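Local coordinates for L-amino acid deaminase (Proteus vulgaris, PDB 5HXW), which is a membrane-bound flavoprotein that binds FAD and probably catalyses the oxidative deamination of L-amino acids, at residues Ser243-Gln248 and Ser350-Phe355; Val224-Ala229 and Gln354-Thr359; Ser85-Asp90 and Arg121-Leu126. One frame throughout, in Å; residues are numbered along the deposited sequence.

Contact 1: Ser243-Gln248 and Ser350-Phe355. With FAD (flavin-adenine dinucleotide), chain G.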
loop_
_atom_site.group_PDB
_atom_site.type_symbol
_atom_site.label_atom_id
_atom_site.label_comp_id
_atom_site.label_asym_id
_atom_site.label_seq_id
_atom_site.Cartn_x
_atom_site.Cartn_y
_atom_site.Cartn_z
ATOM N N SER A 243 8.845 9.365 1.544
ATOM C CA SER A 243 9.610 9.423 0.292
ATOM C C SER A 243 9.800 10.840 -0.265
ATOM O O SER A 243 10.889 11.169 -0.752
ATOM C CB SER A 243 8.991 8.509 -0.764
ATOM O OG SER A 243 9.081 7.150 -0.377
ATOM N N ARG A 244 8.753 11.662 -0.183
ATOM C CA ARG A 244 8.825 13.076 -0.568
ATOM C C ARG A 244 9.914 13.821 0.215
ATOM O O ARG A 244 10.748 14.518 -0.383
ATOM C CB ARG A 244 7.466 13.775 -0.391
ATOM C CG ARG A 244 7.576 15.287 -0.480
ATOM C CD ARG A 244 6.270 16.045 -0.378
ATOM N NE ARG A 244 6.559 17.481 -0.317
ATOM C CZ ARG A 244 6.798 18.270 -1.369
ATOM N NH1 ARG A 244 6.779 17.791 -2.609
ATOM N NH2 ARG A 244 7.059 19.556 -1.173
ATOM N N LEU A 245 9.894 13.656 1.538
ATOM C CA LEU A 245 10.825 14.324 2.447
ATOM C C LEU A 245 12.285 13.921 2.200
ATOM O O LEU A 245 13.185 14.760 2.307
ATOM C CB LEU A 245 10.416 14.077 3.906
ATOM C CG LEU A 245 11.076 14.830 5.071
ATOM C CD1 LEU A 245 10.912 16.342 4.982
ATOM C CD2 LEU A 245 10.508 14.316 6.384
ATOM N N PHE A 246 12.505 12.649 1.858
ATOM C CA PHE A 246 13.834 12.148 1.490
ATOM C C PHE A 246 14.364 12.809 0.214
ATOM O O PHE A 246 15.531 13.198 0.158
ATOM C CB PHE A 246 13.825 10.616 1.354
ATOM C CG PHE A 246 15.197 10.007 1.238
ATOM C CD1 PHE A 246 15.945 9.714 2.381
ATOM C CD2 PHE A 246 15.750 9.729 -0.016
ATOM C CE1 PHE A 246 17.218 9.163 2.273
ATOM C CE2 PHE A 246 17.024 9.179 -0.130
ATOM C CZ PHE A 246 17.757 8.893 1.017
ATOM N N MET A 247 13.500 12.939 -0.792
ATOM C CA MET A 247 13.880 13.535 -2.079
ATOM C C MET A 247 13.923 15.070 -2.040
ATOM O O MET A 247 14.558 15.698 -2.900
ATOM C CB MET A 247 12.965 13.040 -3.205
ATOM C CG MET A 247 12.961 11.528 -3.431
ATOM S SD MET A 247 14.574 10.777 -3.741
ATOM C CE MET A 247 14.983 11.437 -5.360
ATOM N N GLN A 248 13.244 15.659 -1.052
ATOM C CA GLN A 248 13.318 17.099 -0.781
ATOM C C GLN A 248 14.730 17.557 -0.433
ATOM O O GLN A 248 15.203 18.562 -0.967
ATOM C CB GLN A 248 12.372 17.489 0.350
ATOM C CG GLN A 248 11.177 18.307 -0.094
ATOM C CD GLN A 248 10.609 19.143 1.032
ATOM O OE1 GLN A 248 10.294 18.633 2.112
ATOM N NE2 GLN A 248 10.469 20.439 0.785
ATOM N N SER A 350 18.151 13.943 11.355
ATOM C CA SER A 350 17.170 14.117 10.280
ATOM C C SER A 350 15.742 14.021 10.826
ATOM O O SER A 350 15.551 13.491 11.925
ATOM C CB SER A 350 17.400 13.066 9.187
ATOM O OG SER A 350 17.203 11.754 9.680
ATOM N N PRO A 351 14.732 14.520 10.066
ATOM C CA PRO A 351 13.335 14.396 10.512
ATOM C C PRO A 351 12.858 12.947 10.649
ATOM O O PRO A 351 11.915 12.685 11.400
ATOM C CB PRO A 351 12.545 15.104 9.410
ATOM C CG PRO A 351 13.521 16.011 8.757
ATOM C CD PRO A 351 14.815 15.265 8.795
ATOM N N PHE A 352 13.515 12.028 9.935
ATOM C CA PHE A 352 13.256 10.587 10.040
ATOM C C PHE A 352 13.632 10.024 11.413
ATOM O O PHE A 352 13.166 8.947 11.792
ATOM C CB PHE A 352 14.005 9.813 8.947
ATOM C CG PHE A 352 13.842 10.381 7.567
ATOM C CD1 PHE A 352 12.600 10.365 6.924
ATOM C CD2 PHE A 352 14.937 10.924 6.896
ATOM C CE1 PHE A 352 12.456 10.891 5.644
ATOM C CE2 PHE A 352 14.798 11.440 5.615
ATOM C CZ PHE A 352 13.557 11.428 4.991
ATOM N N GLU A 353 14.494 10.745 12.132
ATOM C CA GLU A 353 14.855 10.417 13.511
ATOM C C GLU A 353 13.997 11.226 14.488
ATOM O O GLU A 353 13.569 10.710 15.526
ATOM C CB GLU A 353 16.342 10.691 13.762
ATOM C CG GLU A 353 17.299 9.903 12.877
ATOM C CD GLU A 353 18.651 10.579 12.728
ATOM O OE1 GLU A 353 18.929 11.098 11.627
ATOM O OE2 GLU A 353 19.428 10.602 13.709
ATOM N N GLN A 354 13.749 12.488 14.129
ATOM C CA GLN A 354 12.974 13.444 14.930
ATOM C C GLN A 354 11.493 13.057 15.043
ATOM O O GLN A 354 10.865 13.261 16.086
ATOM C CB GLN A 354 13.104 14.840 14.314
ATOM C CG GLN A 354 12.928 15.999 15.284
ATOM C CD GLN A 354 13.364 17.324 14.684
ATOM O OE1 GLN A 354 12.762 17.816 13.725
ATOM N NE2 GLN A 354 14.414 17.911 15.247
ATOM N N PHE A 355 10.956 12.508 13.955
ATOM C CA PHE A 355 9.573 12.060 13.882
ATOM C C PHE A 355 9.538 10.565 13.542
ATOM O O PHE A 355 8.688 10.124 12.762
ATOM C CB PHE A 355 8.803 12.874 12.826
ATOM C CG PHE A 355 8.651 14.338 13.156
ATOM C CD1 PHE A 355 7.562 14.792 13.906
ATOM C CD2 PHE A 355 9.584 15.275 12.696
ATOM C CE1 PHE A 355 7.419 16.145 14.205
ATOM C CE2 PHE A 355 9.442 16.626 12.995
ATOM C CZ PHE A 355 8.358 17.060 13.746
HETATM P PA FAD G . 5.450 1.427 3.944
HETATM O O1A FAD G . 5.004 2.523 4.879
HETATM O O2A FAD G . 4.858 0.061 4.107
HETATM O O5B FAD G . 7.045 1.296 4.035
HETATM C C5B FAD G . 7.878 2.446 4.080
HETATM C C4B FAD G . 8.939 2.209 5.135
HETATM O O4B FAD G . 10.064 3.047 4.889
HETATM C C3B FAD G . 8.431 2.547 6.527
HETATM O O3B FAD G . 8.555 1.363 7.321
HETATM C C2B FAD G . 9.346 3.660 7.015
HETATM O O2B FAD G . 9.683 3.528 8.396
HETATM C C1B FAD G . 10.575 3.497 6.141
HETATM N N9A FAD G . 11.358 4.737 5.933
HETATM C C8A FAD G . 10.886 5.921 5.493
HETATM N N7A FAD G . 11.876 6.839 5.400
HETATM C C5A FAD G . 13.013 6.236 5.789
HETATM C C6A FAD G . 14.433 6.633 5.930
HETATM N N6A FAD G . 14.814 7.891 5.622
HETATM N N1A FAD G . 15.321 5.701 6.363
HETATM C C2A FAD G . 14.942 4.439 6.661
HETATM N N3A FAD G . 13.665 4.010 6.559
HETATM C C4A FAD G . 12.674 4.845 6.132
HETATM N N1 FAD G . -3.277 -1.806 -0.238
HETATM C C2 FAD G . -3.927 -2.831 -0.844
HETATM O O2 FAD G . -3.369 -3.385 -1.814
HETATM N N3 FAD G . -5.142 -3.253 -0.438
HETATM C C4 FAD G . -5.793 -2.691 0.601
HETATM O O4 FAD G . -6.920 -3.115 0.954
HETATM C C4X FAD G . -5.140 -1.560 1.323
HETATM N N5 FAD G . -5.714 -0.931 2.378
HETATM C C5X FAD G . -5.100 0.107 3.011
HETATM C C6 FAD G . -5.712 0.739 4.100
HETATM C C7 FAD G . -5.078 1.794 4.762
HETATM C C7M FAD G . -5.770 2.452 5.932
HETATM C C8 FAD G . -3.731 2.247 4.297
HETATM C C8M FAD G . -2.969 3.369 4.946
HETATM C C9 FAD G . -3.127 1.620 3.219
HETATM C C9A FAD G . -3.752 0.568 2.554
HETATM N N10 FAD G . -3.122 -0.082 1.460
HETATM C C10 FAD G . -3.804 -1.143 0.820
HETATM C "C1'" FAD G . -1.819 0.380 0.965
HETATM C "C2'" FAD G . -0.565 -0.336 1.411
HETATM O "O2'" FAD G . -0.526 -0.396 2.838
HETATM C "C3'" FAD G . 0.613 0.507 0.924
HETATM O "O3'" FAD G . 0.392 1.023 -0.408
HETATM C "C4'" FAD G . 1.933 -0.257 0.983
HETATM O "O4'" FAD G . 2.199 -0.730 2.317
HETATM C "C5'" FAD G . 3.055 0.664 0.536
HETATM O "O5'" FAD G . 4.288 0.074 0.910
HETATM P P FAD G . 5.585 0.977 1.147
HETATM O O1P FAD G . 6.700 0.018 1.450
HETATM O O2P FAD G . 5.728 1.920 -0.016
HETATM O O3P FAD G . 5.221 1.893 2.423
#
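Pro351, the first residue of the short helix 351-354, rests its CB on a methyl of Leu245, with CB 3.7 Å from Leu245 CD2. The next residue, Phe352, makes the larger part of this segment's contact. Its CG lies anti to the carbonyl carbon (chi1 -48°), and the ring reaches across to helix 243-248, running antiparallel to the Leu245 side chain. Phe352 CE1 touches Leu245 CD2, while Phe246 N lies at the edge of the Phe352 ring, near its plane, 3.5 Å from Phe352 CZ. The Phe246 side chain stands at about a right angle to that of Phe352, which it meets through its CB and, at its ring edge, through CD1.

Here the two helices meet at the amino end of the adenine of FAD in the dinucleotide-binding part of the DAO-type fold, where helix 243-248 follows strand 235-237 of the Rossmann-like sheet. The amino nitrogen N6A of FAD sits 3.2 Å above the plane of the Phe352 ring, over its centre, and lies 3.9 Å from Phe246 CD1.

One residue on, Glu353 turns back to Ser350, at the N-cap position of the helix. Ser350 OG uses the anti lone pair of Glu353 OE1, while Ser350 N (3.0 Å from Glu353 OE1, 168°) comes from above the carboxylate plane; Arg211 forms a salt bridge to the same oxygen.

Contact 2: Val224-Ala229 and Gln354-Thr359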
loop_
_atom_site.group_PDB
_atom_site.type_symbol
_atom_site.label_atom_id
_atom_site.label_comp_id
_atom_site.label_asym_id
_atom_site.label_seq_id
_atom_site.Cartn_x
_atom_site.Cartn_y
_atom_site.Cartn_z
ATOM N N VAL A 224 24.103 7.688 3.606
ATOM C CA VAL A 224 24.440 8.041 4.986
ATOM C C VAL A 224 23.271 7.728 5.912
ATOM O O VAL A 224 22.160 8.243 5.731
ATOM C CB VAL A 224 24.916 9.513 5.138
ATOM C CG1 VAL A 224 25.372 9.797 6.566
ATOM C CG2 VAL A 224 26.060 9.817 4.181
ATOM N N THR A 225 23.538 6.862 6.889
ATOM C CA THR A 225 22.570 6.502 7.928
ATOM C C THR A 225 23.061 6.990 9.296
ATOM O O THR A 225 24.209 7.424 9.430
ATOM C CB THR A 225 22.289 4.972 7.982
ATOM O OG1 THR A 225 23.392 4.287 8.587
ATOM C CG2 THR A 225 22.006 4.385 6.591
ATOM N N GLU A 226 22.189 6.910 10.300
ATOM C CA GLU A 226 22.543 7.242 11.691
ATOM C C GLU A 226 23.566 6.274 12.311
ATOM O O GLU A 226 24.255 6.627 13.275
ATOM C CB GLU A 226 21.284 7.344 12.566
ATOM C CG GLU A 226 20.467 6.064 12.673
ATOM C CD GLU A 226 19.173 6.247 13.440
ATOM O OE1 GLU A 226 18.123 5.780 12.946
ATOM O OE2 GLU A 226 19.196 6.854 14.534
ATOM N N LYS A 227 23.648 5.064 11.757
ATOM C CA LYS A 227 24.629 4.057 12.173
ATOM C C LYS A 227 25.958 4.172 11.410
ATOM O O LYS A 227 26.931 3.487 11.743
ATOM C CB LYS A 227 24.043 2.645 12.025
ATOM C CG LYS A 227 23.157 2.198 13.181
ATOM C CD LYS A 227 22.611 0.800 12.930
ATOM C CE LYS A 227 21.710 0.320 14.057
ATOM N NZ LYS A 227 22.482 -0.264 15.188
ATOM N N GLY A 228 25.990 5.042 10.399
ATOM C CA GLY A 228 27.168 5.235 9.549
ATOM C C GLY A 228 26.854 5.216 8.063
ATOM O O GLY A 228 25.687 5.258 7.666
ATOM N N ALA A 229 27.901 5.147 7.243
ATOM C CA ALA A 229 27.755 5.179 5.786
ATOM C C ALA A 229 27.962 3.813 5.133
ATOM O O ALA A 229 28.829 3.035 5.548
ATOM C CB ALA A 229 28.697 6.210 5.181
ATOM N N GLN A 354 13.749 12.488 14.129
ATOM C CA GLN A 354 12.974 13.444 14.930
ATOM C C GLN A 354 11.493 13.057 15.043
ATOM O O GLN A 354 10.865 13.261 16.086
ATOM C CB GLN A 354 13.104 14.840 14.314
ATOM C CG GLN A 354 12.928 15.999 15.284
ATOM C CD GLN A 354 13.364 17.324 14.684
ATOM O OE1 GLN A 354 12.762 17.816 13.725
ATOM N NE2 GLN A 354 14.414 17.911 15.247
ATOM N N PHE A 355 10.956 12.508 13.955
ATOM C CA PHE A 355 9.573 12.060 13.882
ATOM C C PHE A 355 9.538 10.565 13.542
ATOM O O PHE A 355 8.688 10.124 12.762
ATOM C CB PHE A 355 8.803 12.874 12.826
ATOM C CG PHE A 355 8.651 14.338 13.156
ATOM C CD1 PHE A 355 7.562 14.792 13.906
ATOM C CD2 PHE A 355 9.584 15.275 12.696
ATOM C CE1 PHE A 355 7.419 16.145 14.205
ATOM C CE2 PHE A 355 9.442 16.626 12.995
ATOM C CZ PHE A 355 8.358 17.060 13.746
ATOM N N ARG A 356 10.452 9.797 14.145
ATOM C CA ARG A 356 10.663 8.375 13.816
ATOM C C ARG A 356 9.384 7.529 13.821
ATOM O O ARG A 356 9.084 6.849 12.839
ATOM C CB ARG A 356 11.737 7.751 14.724
ATOM C CG ARG A 356 12.032 6.285 14.434
ATOM C CD ARG A 356 13.006 5.686 15.434
ATOM N NE ARG A 356 14.398 5.877 15.024
ATOM C CZ ARG A 356 15.204 6.831 15.482
ATOM N NH1 ARG A 356 14.784 7.712 16.385
ATOM N NH2 ARG A 356 16.445 6.904 15.034
ATOM N N ASN A 357 8.641 7.593 14.921
ATOM C CA ASN A 357 7.434 6.795 15.100
ATOM C C ASN A 357 6.184 7.659 15.029
ATOM O O ASN A 357 6.046 8.631 15.777
ATOM C CB ASN A 357 7.502 6.009 16.418
ATOM C CG ASN A 357 8.784 5.200 16.552
ATOM O OD1 ASN A 357 9.167 4.463 15.647
ATOM N ND2 ASN A 357 9.453 5.337 17.686
ATOM N N MET A 358 5.292 7.310 14.101
ATOM C CA MET A 358 4.015 8.006 13.925
ATOM C C MET A 358 3.120 7.715 15.124
ATOM O O MET A 358 3.100 6.588 15.631
ATOM C CB MET A 358 3.321 7.587 12.625
ATOM C CG MET A 358 4.168 7.747 11.367
ATOM S SD MET A 358 3.279 7.522 9.810
ATOM C CE MET A 358 2.707 5.826 9.937
ATOM N N THR A 359 2.406 8.741 15.580
ATOM C CA THR A 359 1.595 8.658 16.799
ATOM C C THR A 359 0.108 8.932 16.531
ATOM O O THR A 359 -0.658 9.210 17.460
ATOM C CB THR A 359 2.124 9.606 17.910
ATOM O OG1 THR A 359 2.154 10.952 17.424
ATOM C CG2 THR A 359 3.523 9.201 18.379
#
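At the tip of the β-hairpin joining strands 219-225 and 228-231, Glu226 occupies the first corner of a type I turn and forms a salt bridge with Arg356, in the loop after helix 351-354. The turn is closed by paired backbone bonds between Thr225 and Gly228, and Thr225 OG1 adds a bond to Gly228 O from the opposite face of its plane to Thr225 N.

Glu226 and Arg356 approach from opposite directions. A bend of the arginine chain at chi3 (-88°) carries the guanidinium to the carboxylate, and the two planes lie only 23° apart. Both oxygens gather on one nitrogen: Arg356 NH2 is 2.8 Å from Glu226 OE2 and 2.9 Å from Glu226 OE1, the latter a weak hydrogen bond. Glu226 OE1 also accepts from Ala209 N, which probably helps hold the carboxylate beside the start of strand 210-216, and Arg356 O accepts from Lys68, an FAD-binding residue.

Since one NH2 serves both oxygens, this is an end-on pairing and not the two-nitrogen fork of a bidentate bridge. The Glu353 carboxylate lies close by; Arg356 on Glu226 and Arg211 on Glu353 probably offset the repulsion between these two carboxylates.

Contact 3: Ser85-Asp90 and Arg121-Leu126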
loop_
_atom_site.group_PDB
_atom_site.type_symbol
_atom_site.label_atom_id
_atom_site.label_comp_id
_atom_site.label_asym_id
_atom_site.label_seq_id
_atom_site.Cartn_x
_atom_site.Cartn_y
_atom_site.Cartn_z
ATOM N N SER A 85 -8.780 -5.862 -8.607
ATOM C CA SER A 85 -8.603 -5.158 -9.873
ATOM C C SER A 85 -9.829 -4.307 -10.209
ATOM O O SER A 85 -9.833 -3.602 -11.214
ATOM C CB SER A 85 -8.306 -6.150 -11.002
ATOM O OG SER A 85 -9.403 -7.023 -11.221
ATOM N N TYR A 86 -10.845 -4.371 -9.344
ATOM C CA TYR A 86 -12.161 -3.747 -9.547
ATOM C C TYR A 86 -12.088 -2.230 -9.705
ATOM O O TYR A 86 -11.390 -1.553 -8.942
ATOM C CB TYR A 86 -13.080 -4.109 -8.377
ATOM C CG TYR A 86 -14.561 -4.026 -8.662
ATOM C CD1 TYR A 86 -15.216 -5.031 -9.388
ATOM C CD2 TYR A 86 -15.320 -2.954 -8.180
ATOM C CE1 TYR A 86 -16.583 -4.958 -9.641
ATOM C CE2 TYR A 86 -16.685 -2.873 -8.425
ATOM C CZ TYR A 86 -17.312 -3.874 -9.154
ATOM O OH TYR A 86 -18.662 -3.786 -9.390
ATOM N N LYS A 87 -12.801 -1.722 -10.715
ATOM C CA LYS A 87 -12.890 -0.283 -11.048
ATOM C C LYS A 87 -11.557 0.431 -11.374
ATOM O O LYS A 87 -11.540 1.655 -11.561
ATOM C CB LYS A 87 -13.665 0.490 -9.964
ATOM C CG LYS A 87 -15.175 0.328 -10.014
ATOM C CD LYS A 87 -15.811 1.054 -8.840
ATOM C CE LYS A 87 -17.258 1.423 -9.118
ATOM N NZ LYS A 87 -17.716 2.502 -8.196
ATOM N N MET A 88 -10.460 -0.331 -11.455
ATOM C CA MET A 88 -9.125 0.221 -11.716
ATOM C C MET A 88 -9.002 0.754 -13.145
ATOM O O MET A 88 -9.435 0.079 -14.088
ATOM C CB MET A 88 -8.018 -0.811 -11.443
ATOM C CG MET A 88 -7.885 -1.252 -9.991
ATOM S SD MET A 88 -7.367 0.045 -8.855
ATOM C CE MET A 88 -8.434 -0.317 -7.463
ATOM N N PRO A 89 -8.413 1.965 -13.310
ATOM C CA PRO A 89 -8.196 2.548 -14.642
ATOM C C PRO A 89 -7.147 1.783 -15.459
ATOM O O PRO A 89 -6.446 0.919 -14.914
ATOM C CB PRO A 89 -7.707 3.966 -14.329
ATOM C CG PRO A 89 -7.089 3.863 -12.977
ATOM C CD PRO A 89 -7.939 2.870 -12.241
ATOM N N ASP A 90 -7.049 2.112 -16.749
ATOM C CA ASP A 90 -6.110 1.475 -17.685
ATOM C C ASP A 90 -4.644 1.582 -17.243
ATOM O O ASP A 90 -3.836 0.699 -17.548
ATOM C CB ASP A 90 -6.291 2.059 -19.095
ATOM C CG ASP A 90 -5.597 1.230 -20.179
ATOM O OD1 ASP A 90 -5.800 -0.004 -20.236
ATOM O OD2 ASP A 90 -4.855 1.827 -20.990
ATOM N N ARG A 121 -15.172 -11.099 -4.167
ATOM C CA ARG A 121 -15.663 -9.813 -3.676
ATOM C C ARG A 121 -16.934 -9.397 -4.403
ATOM O O ARG A 121 -16.978 -9.414 -5.634
ATOM C CB ARG A 121 -14.586 -8.736 -3.848
ATOM C CG ARG A 121 -14.942 -7.363 -3.304
ATOM C CD ARG A 121 -13.901 -6.355 -3.738
ATOM N NE ARG A 121 -14.014 -5.082 -3.032
ATOM C CZ ARG A 121 -14.546 -3.975 -3.544
ATOM N NH1 ARG A 121 -15.031 -3.966 -4.782
ATOM N NH2 ARG A 121 -14.594 -2.867 -2.812
ATOM N N VAL A 122 -17.954 -9.024 -3.630
ATOM C CA VAL A 122 -19.189 -8.454 -4.181
ATOM C C VAL A 122 -19.337 -6.981 -3.815
ATOM O O VAL A 122 -19.252 -6.611 -2.636
ATOM C CB VAL A 122 -20.473 -9.245 -3.793
ATOM C CG1 VAL A 122 -20.596 -10.500 -4.635
ATOM C CG2 VAL A 122 -20.521 -9.590 -2.307
ATOM N N GLU A 123 -19.527 -6.147 -4.835
ATOM C CA GLU A 123 -19.870 -4.745 -4.630
ATOM C C GLU A 123 -21.234 -4.435 -5.236
ATOM O O GLU A 123 -21.411 -4.494 -6.455
ATOM C CB GLU A 123 -18.787 -3.798 -5.170
ATOM C CG GLU A 123 -19.017 -2.333 -4.793
ATOM C CD GLU A 123 -17.881 -1.397 -5.179
ATOM O OE1 GLU A 123 -16.723 -1.850 -5.292
ATOM O OE2 GLU A 123 -18.146 -0.188 -5.351
ATOM N N VAL A 124 -22.190 -4.126 -4.363
ATOM C CA VAL A 124 -23.504 -3.639 -4.775
ATOM C C VAL A 124 -23.356 -2.153 -5.126
ATOM O O VAL A 124 -22.880 -1.375 -4.294
ATOM C CB VAL A 124 -24.579 -3.851 -3.674
ATOM C CG1 VAL A 124 -25.912 -3.230 -4.073
ATOM C CG2 VAL A 124 -24.766 -5.333 -3.377
ATOM N N PRO A 125 -23.743 -1.760 -6.363
ATOM C CA PRO A 125 -23.670 -0.352 -6.780
ATOM C C PRO A 125 -24.630 0.564 -6.009
ATOM O O PRO A 125 -25.620 0.091 -5.439
ATOM C CB PRO A 125 -24.047 -0.401 -8.266
ATOM C CG PRO A 125 -24.837 -1.656 -8.421
ATOM C CD PRO A 125 -24.217 -2.626 -7.462
ATOM N N LEU A 126 -24.323 1.860 -5.997
ATOM C CA LEU A 126 -25.112 2.854 -5.264
ATOM C C LEU A 126 -26.374 3.238 -6.039
ATOM O O LEU A 126 -27.491 3.050 -5.547
ATOM C CB LEU A 126 -24.268 4.098 -4.938
ATOM C CG LEU A 126 -22.877 3.921 -4.308
ATOM C CD1 LEU A 126 -21.995 5.127 -4.600
ATOM C CD2 LEU A 126 -22.945 3.652 -2.808
HETATM O O HOH W 1 -20.565 -2.300 -8.078
#
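The Tyr86 ring meets the Arg121-Glu123 ion pair obliquely, and this is the close-packed part of the contact. With CG anti to the backbone N (chi1 -157°), the ring extends from its turn toward strand 117-123. Tyr86 CE2 lies 3.3 Å from Glu123 OE1, with the carboxylate turned 46° from the ring plane. Arg121 crosses the tyrosine side chain at about a right angle, its NH1 3.6 Å from Tyr86 CD2, so that the carbon meets the edge of the guanidinium. Arg121 NH1 donates to Glu123 OE1 at 2.8 Å, on its anti lone pair, while Arg121 NE has a weak bond to Gln82, an FAD-binding residue. At the far end of the ring a water joins the segments, 2.7 Å from Tyr86 OH and donating to Glu123 O.

Toward solvent the fit is looser. The exposed Lys87 reaches Glu123 with an extended chain, yet Lys87 NZ stays 3.9 Å from Glu123 OE2, a long salt bridge, and its ion pair with Asp130 is likewise long and weak.

Lys87 lies at the third position of the type II turn Ser85-Met88, with the positive phi expected there. A turn packs on one face of a strand, where Arg121 and Glu123, two residues apart, point the same way, within the large mixed sheet of this DAO-family fold.

How the contacts relate
From the N terminus, contact 3 comes first: residues 85-90 and 121-126 close a short loop holding helices 93-104 and 106-110 before the others open. Contact 2 then opens at 224-229 and contact 1 at 243-248. Contact 1 closes at 350-355 and contact 2 just after, at 354-359, so the loop of contact 1 lies within that of contact 2, and the two share Gln354 and Phe355. They touch, with centres about 8 Å apart, and join the three-stranded antiparallel sheet and helix 243-248 to the region around helix 351-354. Contact 3, on the opposite side of the chain's centre, ties a turn to the large mixed sheet; its centre is about 35 Å from that of contact 1.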